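Long-range contacts in putative nucleoprotein (Infectious salmon anemia virus, PDB 4EWC), which encapsidates the negative-strand viral RNA, protecting it from nucleases and forming the ribonucleoprotein that serves as template for transcription and replication: residues S148-M153 / S236-S241; M413-D418 / V497-R502; S270-F275 / T478-K483. All coordinates share one frame; numbering follows the deposited sequence.

Contact 1 (S148-M153 / S236-S241); sequences SLFIGM and SRPKRS
P238 fits against one side of the helical turn formed by L149, F150 and M153, and its ring is met by all three residues. The ring carbon CG of P238 sits over the helix backbone, 3.5 Å from F150 CA, so the proline packs on main chain as well as on side chains. L149 holds its CG anti to the backbone N (chi1 -180°), and that branch point slides past the proline in the opposite direction, L149 CG lying 3.9 Å from P238 CG. F150 crosses the proline at about a right angle; its CD2 is 4.0 Å from P238 CD. The selenomethionine M153 completes the grip: its chain bends at chi3 (69°), which turns CE toward the carbonyls of S236 and R237, while SE packs 3.7 Å from P238 CA. No hydrogen bond crosses the interface, which is apolar packing between a helix and the loop that follows helix 226-236. R237, the first residue to leave that helix, points its CB away and pairs through NE with E253. R237 to R240 make up a probable nuclear localization signal, with P238 buried and K239 and R240 exposed. Helix 142-162 is thus flanked here by the end of helix 226-236 and by helix 253-269, whose S257, C260 and M261 touch F150, while I151 reaches L397 and I401 of helix 394-402.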
# COMPACT_ATOMS: atom_id res chain seq x y z
N SER A 148 -13.72 29.66 9.44
CA SER A 148 -13.16 29.75 10.80
C SER A 148 -13.99 30.65 11.70
O SER A 148 -14.11 30.39 12.91
CB SER A 148 -11.71 30.23 10.81
OG SER A 148 -10.85 29.24 10.29
N LEU A 149 -14.54 31.71 11.13
CA LEU A 149 -15.37 32.62 11.89
C LEU A 149 -16.64 31.89 12.31
O LEU A 149 -17.02 31.88 13.49
CB LEU A 149 -15.71 33.86 11.07
CG LEU A 149 -16.57 34.88 11.80
CD1 LEU A 149 -15.95 35.15 13.15
CD2 LEU A 149 -16.72 36.17 11.02
N PHE A 150 -17.29 31.28 11.32
CA PHE A 150 -18.46 30.45 11.52
C PHE A 150 -18.24 29.45 12.64
O PHE A 150 -19.04 29.37 13.56
CB PHE A 150 -18.84 29.73 10.23
CG PHE A 150 -20.09 28.89 10.34
CD1 PHE A 150 -20.06 27.64 10.94
CD2 PHE A 150 -21.29 29.35 9.82
CE1 PHE A 150 -21.21 26.89 11.05
CE2 PHE A 150 -22.43 28.60 9.92
CZ PHE A 150 -22.40 27.37 10.53
N ILE A 151 -17.16 28.67 12.54
CA ILE A 151 -16.90 27.65 13.55
C ILE A 151 -16.66 28.28 14.93
O ILE A 151 -17.30 27.91 15.90
CB ILE A 151 -15.73 26.73 13.16
CG1 ILE A 151 -16.14 25.85 11.98
CG2 ILE A 151 -15.35 25.84 14.34
CD1 ILE A 151 -14.97 25.20 11.25
N GLY A 152 -15.78 29.27 15.00
CA GLY A 152 -15.53 29.98 16.24
C GLY A 152 -16.74 30.58 16.95
O GLY A 152 -16.72 30.77 18.17
N MSE A 153 -17.80 30.88 16.19
CA MSE A 153 -19.02 31.47 16.77
C MSE A 153 -20.10 30.44 17.02
O MSE A 153 -20.84 30.54 18.01
CB MSE A 153 -19.56 32.63 15.91
CG MSE A 153 -18.76 33.91 16.08
SE MSE A 153 -19.49 35.37 15.02
CE MSE A 153 -21.12 35.62 16.00
N SER A 236 -26.56 32.80 16.99
CA SER A 236 -25.17 32.68 17.34
C SER A 236 -24.25 32.81 16.15
O SER A 236 -23.11 33.21 16.32
CB SER A 236 -24.91 31.34 18.03
OG SER A 236 -25.64 31.26 19.24
N ARG A 237 -24.74 32.46 14.97
CA ARG A 237 -23.85 32.38 13.82
C ARG A 237 -23.42 33.77 13.32
O ARG A 237 -24.08 34.77 13.63
CB ARG A 237 -24.48 31.54 12.72
CG ARG A 237 -25.76 32.10 12.18
CD ARG A 237 -26.39 31.16 11.18
NE ARG A 237 -27.57 31.78 10.61
CZ ARG A 237 -28.31 31.26 9.64
NH1 ARG A 237 -28.01 30.08 9.11
NH2 ARG A 237 -29.36 31.93 9.22
N PRO A 238 -22.31 33.85 12.55
CA PRO A 238 -21.83 35.18 12.17
C PRO A 238 -22.87 35.94 11.35
O PRO A 238 -23.72 35.31 10.68
CB PRO A 238 -20.58 34.89 11.32
CG PRO A 238 -20.20 33.49 11.65
CD PRO A 238 -21.49 32.78 11.94
N LYS A 239 -22.83 37.28 11.43
CA LYS A 239 -23.73 38.13 10.66
C LYS A 239 -23.11 38.39 9.30
O LYS A 239 -21.93 38.13 9.08
CB LYS A 239 -23.95 39.45 11.38
CG LYS A 239 -24.60 39.36 12.77
CD LYS A 239 -26.06 38.94 12.69
CE LYS A 239 -26.27 37.60 13.42
NZ LYS A 239 -27.70 37.21 13.57
N ARG A 240 -23.92 38.90 8.38
CA ARG A 240 -23.45 39.25 7.05
C ARG A 240 -22.22 40.16 7.08
O ARG A 240 -21.33 40.05 6.21
CB ARG A 240 -24.57 39.89 6.22
CG ARG A 240 -24.11 40.76 5.05
CD ARG A 240 -24.06 40.00 3.75
NE ARG A 240 -23.40 40.77 2.67
CZ ARG A 240 -24.00 41.22 1.57
NH1 ARG A 240 -25.29 40.97 1.34
NH2 ARG A 240 -23.30 41.89 0.68
N SER A 241 -22.16 41.06 8.07
CA SER A 241 -21.06 42.02 8.13
C SER A 241 -19.82 41.39 8.70
O SER A 241 -18.71 41.86 8.45
CB SER A 241 -21.45 43.29 8.93
OG SER A 241 -21.78 42.97 10.26

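Contact 2 (M413-D418 / V497-R502); sequences MKNGED and VRYEAR
Y499 lays its ring across the turn N415 to E417, with the backbone N and CA of E417 over one face; the N415 side chain crosses it obliquely, its amide plane 29° from the ring plane. Chi1 (73°) puts Y499 CG between its backbone N and carbonyl carbon and against the turn, 3.6 Å from E417 N. Y499 CB comes 3.6 Å from G416 CA. The aliphatic part of E417 runs beside the ring in the same direction, E417 CB lying 3.5 Å from Y499 CE2. N415 shapes the turn: its OD1 accepts from E417 N at 3.0 Å, an Asx turn that leads into helix 417-425, with G416 at the N-cap position. R502 grips K414 O side-on with two nitrogens, NE at 2.7 Å in the carbonyl plane and NH2 at 2.8 Å above it; the bend at chi3 (-79°) brings NE round. A water bridges G416 N and E500 O. Strand 499-500 is an outer strand, within this chain, of a three-stranded antiparallel sheet, pairing with 568-574. E500 CB points away from 413-418; its OE1 bonds S521 of the second subunit and its OE2 T570. Y499 also touches C420 of helix 417-425, and M413 packs on helix 142-162.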
# COMPACT_ATOMS: atom_id res chain seq x y z
N MSE A 413 -8.96 25.31 4.74
CA MSE A 413 -9.12 25.13 3.31
C MSE A 413 -7.83 24.70 2.61
O MSE A 413 -7.85 23.79 1.78
CB MSE A 413 -9.63 26.42 2.65
CG MSE A 413 -10.96 26.95 3.14
SE MSE A 413 -12.54 25.81 2.93
CE MSE A 413 -12.62 25.67 0.98
N LYS A 414 -6.71 25.36 2.93
CA LYS A 414 -5.44 25.13 2.22
C LYS A 414 -4.85 23.73 2.43
O LYS A 414 -4.28 23.16 1.51
CB LYS A 414 -4.39 26.19 2.58
CG LYS A 414 -3.87 26.10 4.03
CD LYS A 414 -2.65 26.99 4.30
CE LYS A 414 -2.49 27.31 5.79
NZ LYS A 414 -2.03 26.15 6.64
N ASN A 415 -4.98 23.19 3.64
CA ASN A 415 -4.50 21.86 3.97
C ASN A 415 -4.97 21.44 5.35
O ASN A 415 -5.83 22.09 5.94
CB ASN A 415 -2.97 21.76 3.84
CG ASN A 415 -2.23 22.78 4.68
OD1 ASN A 415 -2.54 23.00 5.86
ND2 ASN A 415 -1.23 23.42 4.09
N GLY A 416 -4.42 20.35 5.88
CA GLY A 416 -4.86 19.84 7.17
C GLY A 416 -4.01 20.20 8.38
O GLY A 416 -4.20 19.61 9.44
N GLU A 417 -3.10 21.16 8.22
CA GLU A 417 -2.20 21.55 9.31
C GLU A 417 -2.91 21.97 10.60
O GLU A 417 -2.62 21.46 11.67
CB GLU A 417 -1.24 22.66 8.89
CG GLU A 417 -0.27 23.06 9.98
CD GLU A 417 0.80 24.04 9.49
OE1 GLU A 417 0.61 25.26 9.66
OE2 GLU A 417 1.82 23.58 8.95
N ASP A 418 -3.82 22.92 10.50
CA ASP A 418 -4.53 23.38 11.66
C ASP A 418 -5.41 22.28 12.20
O ASP A 418 -5.54 22.13 13.42
CB ASP A 418 -5.32 24.65 11.36
CG ASP A 418 -4.43 25.80 10.94
OD1 ASP A 418 -3.23 25.79 11.29
OD2 ASP A 418 -4.91 26.72 10.24
N VAL A 497 -0.74 12.02 14.06
CA VAL A 497 -1.62 12.33 12.93
C VAL A 497 -0.83 13.13 11.87
O VAL A 497 0.20 13.71 12.18
CB VAL A 497 -2.85 13.13 13.42
CG1 VAL A 497 -2.49 14.58 13.59
CG2 VAL A 497 -4.02 12.98 12.48
N ARG A 498 -1.30 13.14 10.63
CA ARG A 498 -0.58 13.80 9.53
C ARG A 498 -1.48 14.32 8.42
O ARG A 498 -2.58 13.82 8.23
CB ARG A 498 0.44 12.84 8.90
CG ARG A 498 1.79 12.83 9.57
CD ARG A 498 2.70 11.93 8.80
NE ARG A 498 4.08 12.38 8.87
CZ ARG A 498 5.10 11.75 8.29
NH1 ARG A 498 4.88 10.62 7.60
NH2 ARG A 498 6.33 12.25 8.40
N TYR A 499 -1.00 15.31 7.67
CA TYR A 499 -1.77 15.82 6.53
C TYR A 499 -0.94 15.79 5.26
O TYR A 499 0.28 15.86 5.31
CB TYR A 499 -2.33 17.24 6.83
CG TYR A 499 -1.29 18.33 6.81
CD1 TYR A 499 -0.98 18.98 5.64
CD2 TYR A 499 -0.61 18.71 7.97
CE1 TYR A 499 -0.03 19.96 5.60
CE2 TYR A 499 0.35 19.70 7.95
CZ TYR A 499 0.63 20.33 6.75
OH TYR A 499 1.58 21.32 6.67
N GLU A 500 -1.61 15.66 4.12
CA GLU A 500 -0.90 15.64 2.83
C GLU A 500 -0.52 17.05 2.38
O GLU A 500 -1.36 17.96 2.36
CB GLU A 500 -1.76 14.96 1.75
CG GLU A 500 -1.21 15.12 0.33
CD GLU A 500 -2.00 14.33 -0.73
OE1 GLU A 500 -3.23 14.20 -0.63
OE2 GLU A 500 -1.37 13.83 -1.68
N ALA A 501 0.75 17.23 2.02
CA ALA A 501 1.20 18.50 1.46
C ALA A 501 0.47 18.69 0.15
O ALA A 501 0.29 17.75 -0.60
CB ALA A 501 2.70 18.51 1.23
N ARG A 502 0.03 19.91 -0.09
CA ARG A 502 -0.60 20.23 -1.34
C ARG A 502 0.51 20.36 -2.38
O ARG A 502 1.46 21.11 -2.19
CB ARG A 502 -1.39 21.53 -1.19
CG ARG A 502 -2.37 21.76 -2.31
CD ARG A 502 -3.04 23.10 -2.16
NE ARG A 502 -4.12 23.09 -1.18
CZ ARG A 502 -5.34 22.62 -1.41
NH1 ARG A 502 -5.66 22.08 -2.59
NH2 ARG A 502 -6.26 22.69 -0.46
O HOH W 1 0.66 22.47 1.46
O HOH W 2 -3.58 18.19 3.93

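Contact 3 (S270-F275 / T478-K483); sequences SADQLF and TTKPKK
F275 and T478 approach with their CA atoms 6.0 Å apart, the first in the short, weakly bonded helical segment 272-275, the second in an irregular loop. In F275, chi1 (-68°) sets CG beside the backbone N and 3.8 Å from T478 N, which lies over one face of the ring, offset toward the rim. At the ring's edge stands the methyl of T479, with T479 CG2 3.4 Å from F275 CE2; the same methyl also reaches A271 CB at 4.1 Å. T479 OG1 makes a weak hydrogen bond of 3.4 Å to D272 OD1, the two side chains crossing at about a right angle. The loop is shaped by an ST turn: T478 OG1 accepts from K480 N at 3.2 Å, nearly straight at 173°. The turn ends on K480, the first residue of a probable nuclear localization signal, K480 to K483; its NZ lies 4.5 Å from D272 OD2, beyond a salt bridge. The firmer partner of D272 is R182, whose NH2 forms a salt bridge with D272 OD1, the atom that also accepts the weak T479 bond. C444 of helix 438-449 touches both F275 and T479. Farther along the loop, P481 packs on strands 209-214 and 219-224.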
# COMPACT_ATOMS: atom_id res chain seq x y z
N SER A 270 -18.95 11.96 5.45
CA SER A 270 -18.10 11.13 4.61
C SER A 270 -17.80 9.76 5.24
O SER A 270 -17.45 8.81 4.55
CB SER A 270 -16.82 11.87 4.17
OG SER A 270 -16.03 12.24 5.28
N ALA A 271 -17.98 9.65 6.55
CA ALA A 271 -17.76 8.38 7.23
C ALA A 271 -18.85 7.39 6.88
O ALA A 271 -18.61 6.19 6.83
CB ALA A 271 -17.68 8.58 8.74
N ASP A 272 -20.05 7.89 6.60
CA ASP A 272 -21.13 7.02 6.15
C ASP A 272 -20.83 6.38 4.82
O ASP A 272 -21.21 5.24 4.57
CB ASP A 272 -22.45 7.77 6.05
CG ASP A 272 -22.80 8.50 7.34
OD1 ASP A 272 -22.21 8.18 8.41
OD2 ASP A 272 -23.68 9.39 7.27
N GLN A 273 -20.17 7.12 3.94
CA GLN A 273 -19.85 6.56 2.64
C GLN A 273 -18.78 5.49 2.74
O GLN A 273 -18.56 4.75 1.80
CB GLN A 273 -19.47 7.64 1.64
CG GLN A 273 -20.64 8.13 0.85
CD GLN A 273 -20.23 9.18 -0.14
OE1 GLN A 273 -19.96 10.32 0.23
NE2 GLN A 273 -20.14 8.79 -1.41
N LEU A 274 -18.11 5.43 3.88
CA LEU A 274 -17.24 4.29 4.16
C LEU A 274 -18.11 3.03 4.25
O LEU A 274 -17.79 1.99 3.68
CB LEU A 274 -16.46 4.50 5.44
CG LEU A 274 -15.52 3.39 5.88
CD1 LEU A 274 -14.74 2.90 4.70
CD2 LEU A 274 -14.58 3.91 6.94
N PHE A 275 -19.24 3.15 4.94
CA PHE A 275 -20.11 2.01 5.14
C PHE A 275 -21.06 1.75 3.99
O PHE A 275 -21.38 0.60 3.71
CB PHE A 275 -20.86 2.11 6.48
CG PHE A 275 -19.95 1.96 7.65
CD1 PHE A 275 -19.48 0.72 8.01
CD2 PHE A 275 -19.53 3.08 8.36
CE1 PHE A 275 -18.62 0.58 9.06
CE2 PHE A 275 -18.67 2.95 9.41
CZ PHE A 275 -18.21 1.69 9.77
N THR A 478 -22.09 0.53 10.46
CA THR A 478 -22.50 1.91 10.64
C THR A 478 -21.74 2.56 11.79
O THR A 478 -21.23 1.88 12.69
CB THR A 478 -24.02 2.03 10.93
OG1 THR A 478 -24.38 3.42 11.00
CG2 THR A 478 -24.39 1.32 12.19
N THR A 479 -21.67 3.89 11.72
CA THR A 479 -21.01 4.71 12.73
C THR A 479 -21.96 5.01 13.88
O THR A 479 -21.53 5.37 14.97
CB THR A 479 -20.50 6.04 12.12
OG1 THR A 479 -21.53 6.61 11.30
CG2 THR A 479 -19.31 5.79 11.23
N LYS A 480 -23.26 4.82 13.64
CA LYS A 480 -24.29 5.24 14.58
C LYS A 480 -24.68 4.19 15.63
O LYS A 480 -25.04 3.06 15.29
CB LYS A 480 -25.51 5.68 13.78
CG LYS A 480 -25.18 6.76 12.81
CD LYS A 480 -26.35 7.05 11.91
CE LYS A 480 -25.91 7.79 10.67
NZ LYS A 480 -27.09 8.06 9.83
N PRO A 481 -24.64 4.58 16.91
CA PRO A 481 -25.03 3.66 18.01
C PRO A 481 -26.49 3.26 17.88
O PRO A 481 -27.32 4.10 17.57
CB PRO A 481 -24.82 4.51 19.28
CG PRO A 481 -23.94 5.64 18.86
CD PRO A 481 -24.22 5.90 17.41
N LYS A 482 -26.81 2.00 18.13
CA LYS A 482 -28.14 1.53 17.76
C LYS A 482 -29.15 1.47 18.91
O LYS A 482 -30.23 0.93 18.74
CB LYS A 482 -28.06 0.18 17.03
N LYS A 483 -28.80 2.05 20.06
CA LYS A 483 -29.69 2.10 21.23
C LYS A 483 -29.69 0.82 22.05
O LYS A 483 -29.90 0.84 23.26
CB LYS A 483 -31.13 2.55 20.89

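From the N terminus, contact 1 is completed first: it closes an 82-residue loop between helix 142-162 and the end of helix 226-236, before the other two open. Helix 253-269, a neighbour of contact 1, then leads into 270-275, where contact 3 begins. Contact 2 opens at 413-418 inside the 202-residue loop of contact 3; contact 3 closes at 478-483, and contact 2 closes only later, at 497-502, so contacts 2 and 3 cross. Contacts 1 and 2 approach to about 6 Å between nearest atoms, and helix 142-162 serves both. Contact 3 joins the loop before strand 488-491 to the short helix after helix 253-269, about 14 Å from either of the others between nearest atoms.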